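Local coordinates for aldehyde dehydrogenase family protein (Pseudomonas syringae pv. tomato, PDB 5IUW) that probably oxidises aldehydes to carboxylic acids with NAD(+) as the cofactor, and holds indole-3-acetic acid beside the nicotinamide in its active site, at residues A[167-172]-A[295-300]; A[354-359]-A[395-400]; A[364-369]-A[387-392]. All coordinates share one frame; numbering follows the deposited sequence.

Interaction 1. Residues A[167-172]-A[295-300]; sequences WNFPLM and AFNQGE. With NAD (nicotinamide-adenine-dinucleotide), chain C; IAC (1H-indol-3-ylacetic acid), chain D.
W167, N168 and F169 meet N297 and E300 in a buried, largely polar contact at the active site, where the start of helix 170-183 in the cofactor-binding domain faces the catalytic-domain loop leading to C302. Two side-chain amides bind backbone oxygens between the segments. N168 ND2 donates a hydrogen bond to E300 O (3.1 Å, 159°); the acceptor lies in the amide plane of N168, although ND2 sits above the carbonyl plane. In return N297 ND2 reaches N168 O at 3.3 Å, an oxygen that also accepts from K111. E300 O accepts a weak bond from N297 ND2 as well, so the two amides share one carbonyl. N297 ND2 also lies 3.6 Å above one face of the F169 ring, while C2 of the bound indoleacetate sits over the opposite face, both toward the rim. F296 CE2 comes to the edge of that ring. W167, with CG lodged between its backbone N and carbonyl carbon (chi1 52°), sends its benzo edge to the E300 carboxylate, CH2 to OE2 3.4 Å, planes 74° apart. Its NE1 makes a weak bond to NAD O1N, and E300 OE2 is held by V345 N. N168 ND2 stands 3.3 Å from NAD C5N, near the indoleacetate carboxylate. The position of N168 is consistent with the role of the oxyanion-hole asparagine of aldehyde dehydrogenases, and the E300 carbonyl would fix its rotation.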
loop_
_atom_site.group_PDB
_atom_site.type_symbol
_atom_site.label_atom_id
_atom_site.label_comp_id
_atom_site.label_asym_id
_atom_site.label_seq_id
_atom_site.Cartn_x
_atom_site.Cartn_y
_atom_site.Cartn_z
ATOM N N TRP A 167 23.335 -17.656 -19.260
ATOM C CA TRP A 167 23.568 -19.092 -19.168
ATOM C C TRP A 167 23.880 -19.618 -17.758
ATOM O O TRP A 167 23.941 -20.817 -17.563
ATOM C CB TRP A 167 24.705 -19.473 -20.110
ATOM C CG TRP A 167 25.947 -18.667 -19.927
ATOM C CD1 TRP A 167 26.346 -17.595 -20.675
ATOM C CD2 TRP A 167 26.960 -18.864 -18.934
ATOM N NE1 TRP A 167 27.548 -17.120 -20.215
ATOM C CE2 TRP A 167 27.949 -17.883 -19.148
ATOM C CE3 TRP A 167 27.137 -19.787 -17.892
ATOM C CZ2 TRP A 167 29.095 -17.788 -18.352
ATOM C CZ3 TRP A 167 28.276 -19.689 -17.097
ATOM C CH2 TRP A 167 29.241 -18.697 -17.336
ATOM N N ASN A 168 24.083 -18.742 -16.777
ATOM C CA ASN A 168 24.559 -19.249 -15.490
ATOM C C ASN A 168 23.458 -19.884 -14.616
ATOM O O ASN A 168 23.712 -20.855 -13.912
ATOM C CB ASN A 168 25.293 -18.151 -14.724
ATOM C CG ASN A 168 24.409 -16.980 -14.364
ATOM O OD1 ASN A 168 23.487 -16.623 -15.093
ATOM N ND2 ASN A 168 24.708 -16.355 -13.228
ATOM N N PHE A 169 22.251 -19.339 -14.655
ATOM C CA PHE A 169 21.088 -20.023 -14.101
ATOM C C PHE A 169 19.989 -19.978 -15.158
ATOM O O PHE A 169 19.092 -19.138 -15.080
ATOM C CB PHE A 169 20.590 -19.368 -12.807
ATOM C CG PHE A 169 21.557 -19.428 -11.659
ATOM C CD1 PHE A 169 21.507 -20.463 -10.743
ATOM C CD2 PHE A 169 22.496 -18.421 -11.472
ATOM C CE1 PHE A 169 22.386 -20.510 -9.674
ATOM C CE2 PHE A 169 23.377 -18.454 -10.403
ATOM C CZ PHE A 169 23.325 -19.502 -9.502
ATOM N N PRO A 170 20.068 -20.863 -16.159
ATOM C CA PRO A 170 19.215 -20.789 -17.356
ATOM C C PRO A 170 17.717 -20.819 -17.031
ATOM O O PRO A 170 16.978 -19.919 -17.419
ATOM C CB PRO A 170 19.609 -22.042 -18.157
ATOM C CG PRO A 170 20.948 -22.431 -17.639
ATOM C CD PRO A 170 20.976 -22.023 -16.196
ATOM N N LEU A 171 17.275 -21.845 -16.319
ATOM C CA LEU A 171 15.851 -21.970 -16.045
ATOM C C LEU A 171 15.379 -20.965 -14.998
ATOM O O LEU A 171 14.319 -20.366 -15.142
ATOM C CB LEU A 171 15.509 -23.393 -15.601
ATOM C CG LEU A 171 14.021 -23.616 -15.311
ATOM C CD1 LEU A 171 13.153 -23.222 -16.502
ATOM C CD2 LEU A 171 13.761 -25.042 -14.949
ATOM N N MET A 172 16.165 -20.784 -13.944
ATOM C CA MET A 172 15.759 -19.895 -12.878
ATOM C C MET A 172 15.641 -18.444 -13.365
ATOM O O MET A 172 14.679 -17.763 -13.019
ATOM C CB MET A 172 16.721 -19.982 -11.702
ATOM C CG MET A 172 16.112 -19.482 -10.402
ATOM S SD MET A 172 17.318 -19.203 -9.106
ATOM C CE MET A 172 18.038 -20.818 -8.951
ATOM N N ALA A 295 32.604 -19.778 -4.400
ATOM C CA ALA A 295 32.771 -21.094 -5.027
ATOM C C ALA A 295 31.474 -21.707 -5.549
ATOM O O ALA A 295 31.504 -22.550 -6.455
ATOM C CB ALA A 295 33.425 -22.061 -4.058
ATOM N N PHE A 296 30.346 -21.312 -4.968
ATOM C CA PHE A 296 29.067 -21.835 -5.420
ATOM C C PHE A 296 28.839 -21.514 -6.899
ATOM O O PHE A 296 29.136 -20.415 -7.358
ATOM C CB PHE A 296 27.910 -21.291 -4.585
ATOM C CG PHE A 296 26.577 -21.765 -5.057
ATOM C CD1 PHE A 296 26.191 -23.083 -4.850
ATOM C CD2 PHE A 296 25.723 -20.913 -5.745
ATOM C CE1 PHE A 296 24.969 -23.542 -5.304
ATOM C CE2 PHE A 296 24.494 -21.359 -6.200
ATOM C CZ PHE A 296 24.115 -22.676 -5.982
ATOM N N ASN A 297 28.299 -22.492 -7.620
ATOM C CA ASN A 297 28.131 -22.433 -9.077
ATOM C C ASN A 297 29.378 -21.941 -9.817
ATOM O O ASN A 297 29.285 -21.156 -10.760
ATOM C CB ASN A 297 26.935 -21.556 -9.452
ATOM C CG ASN A 297 26.390 -21.882 -10.838
ATOM O OD1 ASN A 297 26.348 -23.050 -11.246
ATOM N ND2 ASN A 297 25.974 -20.854 -11.568
ATOM N N GLN A 298 30.535 -22.418 -9.370
ATOM C CA GLN A 298 31.818 -22.148 -10.017
ATOM C C GLN A 298 32.154 -20.657 -10.048
ATOM O O GLN A 298 32.892 -20.205 -10.916
ATOM C CB GLN A 298 31.841 -22.697 -11.454
ATOM C CG GLN A 298 31.542 -24.188 -11.618
ATOM C CD GLN A 298 30.072 -24.538 -11.446
ATOM O OE1 GLN A 298 29.719 -25.348 -10.596
ATOM N NE2 GLN A 298 29.214 -23.918 -12.244
ATOM N N GLY A 299 31.596 -19.889 -9.121
ATOM C CA GLY A 299 31.806 -18.450 -9.121
ATOM C C GLY A 299 31.120 -17.737 -10.279
ATOM O O GLY A 299 31.310 -16.535 -10.486
ATOM N N GLU A 300 30.320 -18.480 -11.043
ATOM C CA GLU A 300 29.566 -17.908 -12.155
ATOM C C GLU A 300 28.220 -17.406 -11.631
ATOM O O GLU A 300 27.157 -17.909 -12.009
ATOM C CB GLU A 300 29.382 -18.938 -13.271
ATOM C CG GLU A 300 30.695 -19.486 -13.823
ATOM C CD GLU A 300 30.509 -20.720 -14.690
ATOM O OE1 GLU A 300 29.613 -21.546 -14.379
ATOM O OE2 GLU A 300 31.266 -20.856 -15.683
HETATM P PA NAD C . 25.849 -11.722 -22.172
HETATM O O1A NAD C . 25.517 -10.260 -22.008
HETATM O O2A NAD C . 27.003 -11.893 -23.099
HETATM O O5B NAD C . 24.583 -12.453 -22.820
HETATM C C5B NAD C . 23.352 -12.487 -22.069
HETATM C C4B NAD C . 22.169 -12.547 -23.095
HETATM O O4B NAD C . 22.208 -11.509 -23.895
HETATM C C3B NAD C . 22.337 -13.775 -23.966
HETATM O O3B NAD C . 21.130 -14.369 -24.152
HETATM C C2B NAD C . 22.914 -13.163 -25.274
HETATM O O2B NAD C . 22.732 -14.121 -26.411
HETATM C C1B NAD C . 22.265 -12.051 -25.399
HETATM N N9A NAD C . 22.948 -11.102 -26.271
HETATM C C8A NAD C . 24.273 -11.036 -26.524
HETATM N N7A NAD C . 24.477 -10.027 -27.406
HETATM C C5A NAD C . 23.273 -9.458 -27.695
HETATM C C6A NAD C . 22.912 -8.404 -28.515
HETATM N N6A NAD C . 23.749 -7.606 -29.310
HETATM N N1A NAD C . 21.634 -8.025 -28.636
HETATM C C2A NAD C . 20.692 -8.694 -27.932
HETATM N N3A NAD C . 21.033 -9.742 -27.117
HETATM C C4A NAD C . 22.328 -10.116 -26.998
HETATM O O3 NAD C . 26.161 -12.306 -20.739
HETATM P PN NAD C . 26.541 -13.844 -20.401
HETATM O O1N NAD C . 27.598 -14.297 -21.373
HETATM O O2N NAD C . 25.299 -14.679 -20.583
HETATM O O5D NAD C . 27.195 -13.933 -18.941
HETATM C C5D NAD C . 26.473 -13.714 -17.732
HETATM C C4D NAD C . 26.469 -12.192 -17.297
HETATM O O4D NAD C . 25.270 -11.981 -16.854
HETATM C C3D NAD C . 27.384 -11.850 -16.126
HETATM O O3D NAD C . 27.950 -10.610 -16.261
HETATM C C2D NAD C . 26.428 -11.848 -14.901
HETATM O O2D NAD C . 26.934 -10.977 -13.774
HETATM C C1D NAD C . 25.347 -11.387 -15.361
HETATM N N1N NAD C . 24.231 -11.861 -14.561
HETATM C C2N NAD C . 23.424 -10.948 -13.906
HETATM C C3N NAD C . 22.357 -11.408 -13.128
HETATM C C7N NAD C . 21.470 -10.403 -12.391
HETATM O O7N NAD C . 21.843 -9.251 -12.260
HETATM N N7N NAD C . 20.251 -10.801 -11.860
HETATM C C4N NAD C . 22.106 -12.770 -13.021
HETATM C C5N NAD C . 22.909 -13.680 -13.684
HETATM C C6N NAD C . 23.980 -13.219 -14.461
HETATM C C IAC D . 20.675 -16.488 -5.908
HETATM C C1 IAC D . 20.803 -16.944 -7.186
HETATM C C2 IAC D . 20.645 -18.324 -7.476
HETATM C C3 IAC D . 20.361 -19.211 -6.446
HETATM C C4 IAC D . 20.231 -18.750 -5.139
HETATM C C5 IAC D . 20.383 -17.401 -4.857
HETATM C C7 IAC D . 21.085 -15.856 -8.003
HETATM C C8 IAC D . 21.135 -14.719 -7.223
HETATM C C17 IAC D . 21.294 -15.945 -9.488
HETATM C C18 IAC D . 21.974 -14.706 -10.001
HETATM N N IAC D . 20.881 -15.099 -5.930
HETATM O O2 IAC D . 23.194 -14.732 -10.319
HETATM O O3 IAC D . 21.283 -13.665 -10.125
#

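Interaction 2. Residues A[354-359]-A[395-400]; sequences LSYIAA and MRIAQE
Y356 on helix 347-362 points its phenol at E400, just past the short helix 396-399, and the two side chains cross at about a right angle. The ring and carboxylate planes are 87° apart, with OE1 lying at the ring edge in its plane. Y356 OH donates at 2.6 Å to E400 OE1, which accepts through its anti lone pair, the one turned away from the other carboxylate oxygen. An extended chain beyond CG carries the E400 carboxylate out to this hydroxyl. A second meeting is face-on: A359 CB sits 3.5 Å above the R396 guanidinium plane, offset toward its rim and closest to NH2. The bend of R396 at chi3 (-60°) brings the guanidinium over this methyl, and a salt bridge from NH2 to D363 helps hold it there. I397 CG2 packs against the backbone of the same helix, 3.3 Å from Y356 O, and approaches the tyrosine ring obliquely. The contact thus fastens one turn of helix 347-362 onto the short helix inside the catalytic domain. Chemically, the phenol donating to the carboxylate would probably stabilise the negative charge on OE1 and favour the ionised acid at E400, next in the chain to E401, which binds NAD(+).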
loop_
_atom_site.group_PDB
_atom_site.type_symbol
_atom_site.label_atom_id
_atom_site.label_comp_id
_atom_site.label_asym_id
_atom_site.label_seq_id
_atom_site.Cartn_x
_atom_site.Cartn_y
_atom_site.Cartn_z
ATOM N N LEU A 354 41.514 -17.866 -16.263
ATOM C CA LEU A 354 42.958 -18.052 -16.136
ATOM C C LEU A 354 43.700 -16.739 -16.406
ATOM O O LEU A 354 44.712 -16.442 -15.790
ATOM C CB LEU A 354 43.448 -19.152 -17.083
ATOM C CG LEU A 354 42.969 -20.572 -16.763
ATOM C CD1 LEU A 354 43.372 -21.535 -17.864
ATOM C CD2 LEU A 354 43.509 -21.037 -15.415
ATOM N N SER A 355 43.173 -15.954 -17.331
ATOM C CA SER A 355 43.749 -14.664 -17.659
ATOM C C SER A 355 43.662 -13.720 -16.455
ATOM O O SER A 355 44.594 -12.963 -16.183
ATOM C CB SER A 355 43.037 -14.063 -18.876
ATOM O OG SER A 355 43.703 -12.908 -19.353
ATOM N N TYR A 356 42.548 -13.774 -15.726
ATOM C CA TYR A 356 42.402 -12.912 -14.567
ATOM C C TYR A 356 43.301 -13.375 -13.429
ATOM O O TYR A 356 43.819 -12.544 -12.684
ATOM C CB TYR A 356 40.944 -12.844 -14.107
ATOM C CG TYR A 356 40.172 -11.735 -14.790
ATOM C CD1 TYR A 356 40.453 -10.402 -14.520
ATOM C CD2 TYR A 356 39.176 -12.020 -15.710
ATOM C CE1 TYR A 356 39.754 -9.382 -15.148
ATOM C CE2 TYR A 356 38.468 -11.011 -16.340
ATOM C CZ TYR A 356 38.761 -9.693 -16.052
ATOM O OH TYR A 356 38.068 -8.692 -16.676
ATOM N N ILE A 357 43.482 -14.689 -13.297
ATOM C CA ILE A 357 44.397 -15.225 -12.299
ATOM C C ILE A 357 45.799 -14.707 -12.607
ATOM O O ILE A 357 46.511 -14.254 -11.720
ATOM C CB ILE A 357 44.371 -16.789 -12.257
ATOM C CG1 ILE A 357 43.061 -17.290 -11.618
ATOM C CG2 ILE A 357 45.568 -17.349 -11.488
ATOM C CD1 ILE A 357 42.856 -18.814 -11.690
ATOM N N ALA A 358 46.178 -14.733 -13.877
ATOM C CA ALA A 358 47.488 -14.225 -14.268
ATOM C C ALA A 358 47.591 -12.729 -13.975
ATOM O O ALA A 358 48.643 -12.245 -13.565
ATOM C CB ALA A 358 47.758 -14.515 -15.747
ATOM N N ALA A 359 46.487 -12.007 -14.154
ATOM C CA ALA A 359 46.460 -10.574 -13.878
ATOM C C ALA A 359 46.626 -10.288 -12.383
ATOM O O ALA A 359 47.207 -9.265 -11.991
ATOM C CB ALA A 359 45.172 -9.961 -14.391
ATOM N N MET A 395 43.382 -2.613 -8.208
ATOM C CA MET A 395 43.832 -3.712 -9.061
ATOM C C MET A 395 42.719 -4.220 -9.971
ATOM O O MET A 395 41.535 -4.098 -9.648
ATOM C CB MET A 395 44.362 -4.861 -8.213
ATOM C CG MET A 395 45.577 -4.520 -7.388
ATOM S SD MET A 395 46.020 -5.913 -6.351
ATOM C CE MET A 395 47.473 -5.290 -5.516
ATOM N N ARG A 396 43.106 -4.800 -11.103
ATOM C CA ARG A 396 42.145 -5.308 -12.077
ATOM C C ARG A 396 41.226 -6.378 -11.487
ATOM O O ARG A 396 40.026 -6.384 -11.753
ATOM C CB ARG A 396 42.867 -5.877 -13.310
ATOM C CG ARG A 396 43.272 -4.829 -14.348
ATOM C CD ARG A 396 44.076 -5.431 -15.514
ATOM N NE ARG A 396 45.324 -6.062 -15.081
ATOM C CZ ARG A 396 46.159 -6.725 -15.880
ATOM N NH1 ARG A 396 45.892 -6.862 -17.173
ATOM N NH2 ARG A 396 47.265 -7.255 -15.380
ATOM N N ILE A 397 41.780 -7.291 -10.695
ATOM C CA ILE A 397 40.956 -8.355 -10.146
ATOM C C ILE A 397 39.985 -7.798 -9.089
ATOM O O ILE A 397 39.034 -8.465 -8.725
ATOM C CB ILE A 397 41.803 -9.512 -9.533
ATOM C CG1 ILE A 397 42.762 -9.005 -8.456
ATOM C CG2 ILE A 397 42.567 -10.261 -10.621
ATOM C CD1 ILE A 397 43.357 -10.116 -7.620
ATOM N N ALA A 398 40.208 -6.576 -8.610
ATOM C CA ALA A 398 39.273 -5.985 -7.649
ATOM C C ALA A 398 38.225 -5.117 -8.336
ATOM O O ALA A 398 37.144 -4.911 -7.791
ATOM C CB ALA A 398 40.015 -5.176 -6.599
ATOM N N GLN A 399 38.540 -4.612 -9.528
ATOM C CA GLN A 399 37.620 -3.722 -10.236
ATOM C C GLN A 399 36.722 -4.445 -11.234
ATOM O O GLN A 399 35.577 -4.050 -11.419
ATOM C CB GLN A 399 38.391 -2.617 -10.970
ATOM C CG GLN A 399 38.843 -1.469 -10.081
ATOM C CD GLN A 399 37.684 -0.666 -9.497
ATOM O OE1 GLN A 399 36.722 -0.341 -10.190
ATOM N NE2 GLN A 399 37.777 -0.347 -8.216
ATOM N N GLU A 400 37.239 -5.490 -11.880
ATOM C CA GLU A 400 36.538 -6.110 -13.004
ATOM C C GLU A 400 35.880 -7.426 -12.620
ATOM O O GLU A 400 36.492 -8.255 -11.960
ATOM C CB GLU A 400 37.512 -6.339 -14.172
ATOM C CG GLU A 400 38.229 -5.064 -14.602
ATOM C CD GLU A 400 39.244 -5.286 -15.718
ATOM O OE1 GLU A 400 39.275 -6.381 -16.315
ATOM O OE2 GLU A 400 40.027 -4.354 -15.985
#

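Interaction 3. Residues A[364-369]-A[387-392]; sequences GARLVA and IFDGVN
Strand 366-369 runs antiparallel to the end of strand 382-389, the N-to-C directions of the short segments 135° apart and their axes 4.5 Å apart at closest. The pairing adds strand 366-369 to the mixed sheet of the aldehyde dehydrogenase catalytic domain, whose strand 406-412 bonds to F388 on the other side. R366 and D389 form a hydrogen-bonded pair (R366 N to D389 O 2.8 Å, D389 N to R366 O 2.7 Å), and L367 and F388 the next, non-hydrogen-bonded one. Beyond them V368 and A369 both face I387 in a classic beta bulge: V368 N bonds to I387 O, and I387 N to A369 O. Along one face R366 and D389 lie side by side and make a salt bridge, NH1 to OD2 2.9 Å. With the planes 77° apart, the guanidinium meets OD2 alone, NH1 nearer than NH2, rather than pairing two nitrogens with two oxygens; K315 is a second cationic partner of OD2. V368 packs beside them on the same flank, CG2 against I387 CG2 at 3.6 Å and CG1 against the D389 methylene. On the opposite face F388 meets A365 CB obliquely at CD1 (3.6 Å) and takes L367 CD1 over one ring face, while H361 packs edge-to-face with it. The segment 364-369 begins at G364, whose positive phi ends helix 347-362 in a Schellman motif, and G390 also has positive phi where the chain leaves the partner strand. A water joins these two glycines, donating to G364 O at 2.9 Å and to G390 O at 2.8 Å.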
loop_
_atom_site.group_PDB
_atom_site.type_symbol
_atom_site.label_atom_id
_atom_site.label_comp_id
_atom_site.label_asym_id
_atom_site.label_seq_id
_atom_site.Cartn_x
_atom_site.Cartn_y
_atom_site.Cartn_z
ATOM N N GLY A 364 50.286 -7.666 -8.562
ATOM C CA GLY A 364 50.994 -7.699 -7.295
ATOM C C GLY A 364 50.305 -8.320 -6.094
ATOM O O GLY A 364 50.800 -8.204 -4.976
ATOM N N ALA A 365 49.174 -8.983 -6.312
ATOM C CA ALA A 365 48.496 -9.695 -5.235
ATOM C C ALA A 365 49.242 -10.983 -4.880
ATOM O O ALA A 365 50.095 -11.441 -5.636
ATOM C CB ALA A 365 47.062 -10.006 -5.628
ATOM N N ARG A 366 48.909 -11.567 -3.733
ATOM C CA ARG A 366 49.569 -12.783 -3.263
ATOM C C ARG A 366 48.628 -13.977 -3.348
ATOM O O ARG A 366 47.626 -14.035 -2.635
ATOM C CB ARG A 366 50.067 -12.605 -1.821
ATOM C CG ARG A 366 50.909 -13.760 -1.294
ATOM C CD ARG A 366 51.391 -13.537 0.141
ATOM N NE ARG A 366 50.639 -14.335 1.114
ATOM C CZ ARG A 366 49.955 -13.834 2.137
ATOM N NH1 ARG A 366 49.928 -12.526 2.340
ATOM N NH2 ARG A 366 49.301 -14.640 2.964
ATOM N N LEU A 367 48.937 -14.918 -4.232
ATOM C CA LEU A 367 48.168 -16.160 -4.324
ATOM C C LEU A 367 48.277 -16.979 -3.036
ATOM O O LEU A 367 49.374 -17.345 -2.626
ATOM C CB LEU A 367 48.640 -17.000 -5.514
ATOM C CG LEU A 367 47.900 -18.318 -5.758
ATOM C CD1 LEU A 367 46.467 -18.039 -6.118
ATOM C CD2 LEU A 367 48.578 -19.142 -6.853
ATOM N N VAL A 368 47.151 -17.269 -2.390
ATOM C CA VAL A 368 47.213 -18.077 -1.180
ATOM C C VAL A 368 46.400 -19.370 -1.273
ATOM O O VAL A 368 46.399 -20.158 -0.335
ATOM C CB VAL A 368 46.749 -17.291 0.056
ATOM C CG1 VAL A 368 47.661 -16.090 0.300
ATOM C CG2 VAL A 368 45.301 -16.835 -0.098
ATOM N N ALA A 369 45.736 -19.596 -2.405
ATOM C CA ALA A 369 44.948 -20.814 -2.600
ATOM C C ALA A 369 44.543 -21.010 -4.061
ATOM O O ALA A 369 44.189 -20.049 -4.743
ATOM C CB ALA A 369 43.695 -20.789 -1.711
ATOM N N ILE A 387 42.132 -17.870 -4.245
ATOM C CA ILE A 387 42.155 -16.686 -3.383
ATOM C C ILE A 387 43.439 -15.861 -3.510
ATOM O O ILE A 387 44.538 -16.394 -3.382
ATOM C CB ILE A 387 41.985 -17.065 -1.892
ATOM C CG1 ILE A 387 40.696 -17.859 -1.682
ATOM C CG2 ILE A 387 41.963 -15.821 -1.034
ATOM C CD1 ILE A 387 40.456 -18.283 -0.260
ATOM N N PHE A 388 43.293 -14.559 -3.771
ATOM C CA PHE A 388 44.420 -13.628 -3.697
ATOM C C PHE A 388 44.318 -12.779 -2.443
ATOM O O PHE A 388 43.272 -12.207 -2.148
ATOM C CB PHE A 388 44.488 -12.705 -4.915
ATOM C CG PHE A 388 44.962 -13.384 -6.166
ATOM C CD1 PHE A 388 46.318 -13.463 -6.457
ATOM C CD2 PHE A 388 44.056 -13.947 -7.053
ATOM C CE1 PHE A 388 46.766 -14.093 -7.609
ATOM C CE2 PHE A 388 44.501 -14.579 -8.206
ATOM C CZ PHE A 388 45.857 -14.648 -8.484
ATOM N N ASP A 389 45.419 -12.703 -1.712
ATOM C CA ASP A 389 45.524 -11.856 -0.538
ATOM C C ASP A 389 46.291 -10.584 -0.914
ATOM O O ASP A 389 46.940 -10.542 -1.956
ATOM C CB ASP A 389 46.226 -12.612 0.590
ATOM C CG ASP A 389 46.223 -11.848 1.888
ATOM O OD1 ASP A 389 45.355 -10.963 2.034
ATOM O OD2 ASP A 389 47.088 -12.122 2.752
ATOM N N GLY A 390 46.213 -9.548 -0.082
ATOM C CA GLY A 390 46.960 -8.330 -0.333
ATOM C C GLY A 390 46.481 -7.582 -1.559
ATOM O O GLY A 390 47.263 -6.954 -2.279
ATOM N N VAL A 391 45.177 -7.648 -1.792
ATOM C CA VAL A 391 44.559 -6.985 -2.931
ATOM C C VAL A 391 44.227 -5.520 -2.625
ATOM O O VAL A 391 43.696 -5.199 -1.570
ATOM C CB VAL A 391 43.269 -7.715 -3.362
ATOM C CG1 VAL A 391 42.634 -7.023 -4.537
ATOM C CG2 VAL A 391 43.557 -9.180 -3.696
ATOM N N ASN A 392 44.548 -4.635 -3.557
ATOM C CA ASN A 392 44.178 -3.232 -3.448
ATOM C C ASN A 392 43.007 -2.980 -4.390
ATOM O O ASN A 392 42.964 -3.565 -5.468
ATOM C CB ASN A 392 45.375 -2.343 -3.792
ATOM C CG ASN A 392 45.028 -0.886 -3.821
ATOM O OD1 ASN A 392 44.417 -0.403 -4.769
ATOM N ND2 ASN A 392 45.449 -0.160 -2.797
HETATM O O HOH W 1 50.060 -6.886 -2.457
#

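Interaction 1 lies at the cofactor and ligand, about 20 Å between centres from interaction 2 and 24 Å from interaction 3. Its nearest atoms are about 10 Å and 9 Å from theirs. Interactions 2 and 3 form one continuous patch, centres 11 Å apart: F388 CZ meets I357 O at 3.3 Å, and A398 CB packs on V391 CG1 at 3.8 Å. Along the chain interaction 3 is nested inside the loop closed by interaction 2, since helix 347-362 runs into strand 366-369 and strand 382-389 into helix 396-399. The Y356 side chain of interaction 2 is about 10 Å from NAD, and E401, next after its second segment, binds the cofactor; interaction 3 lies away from it.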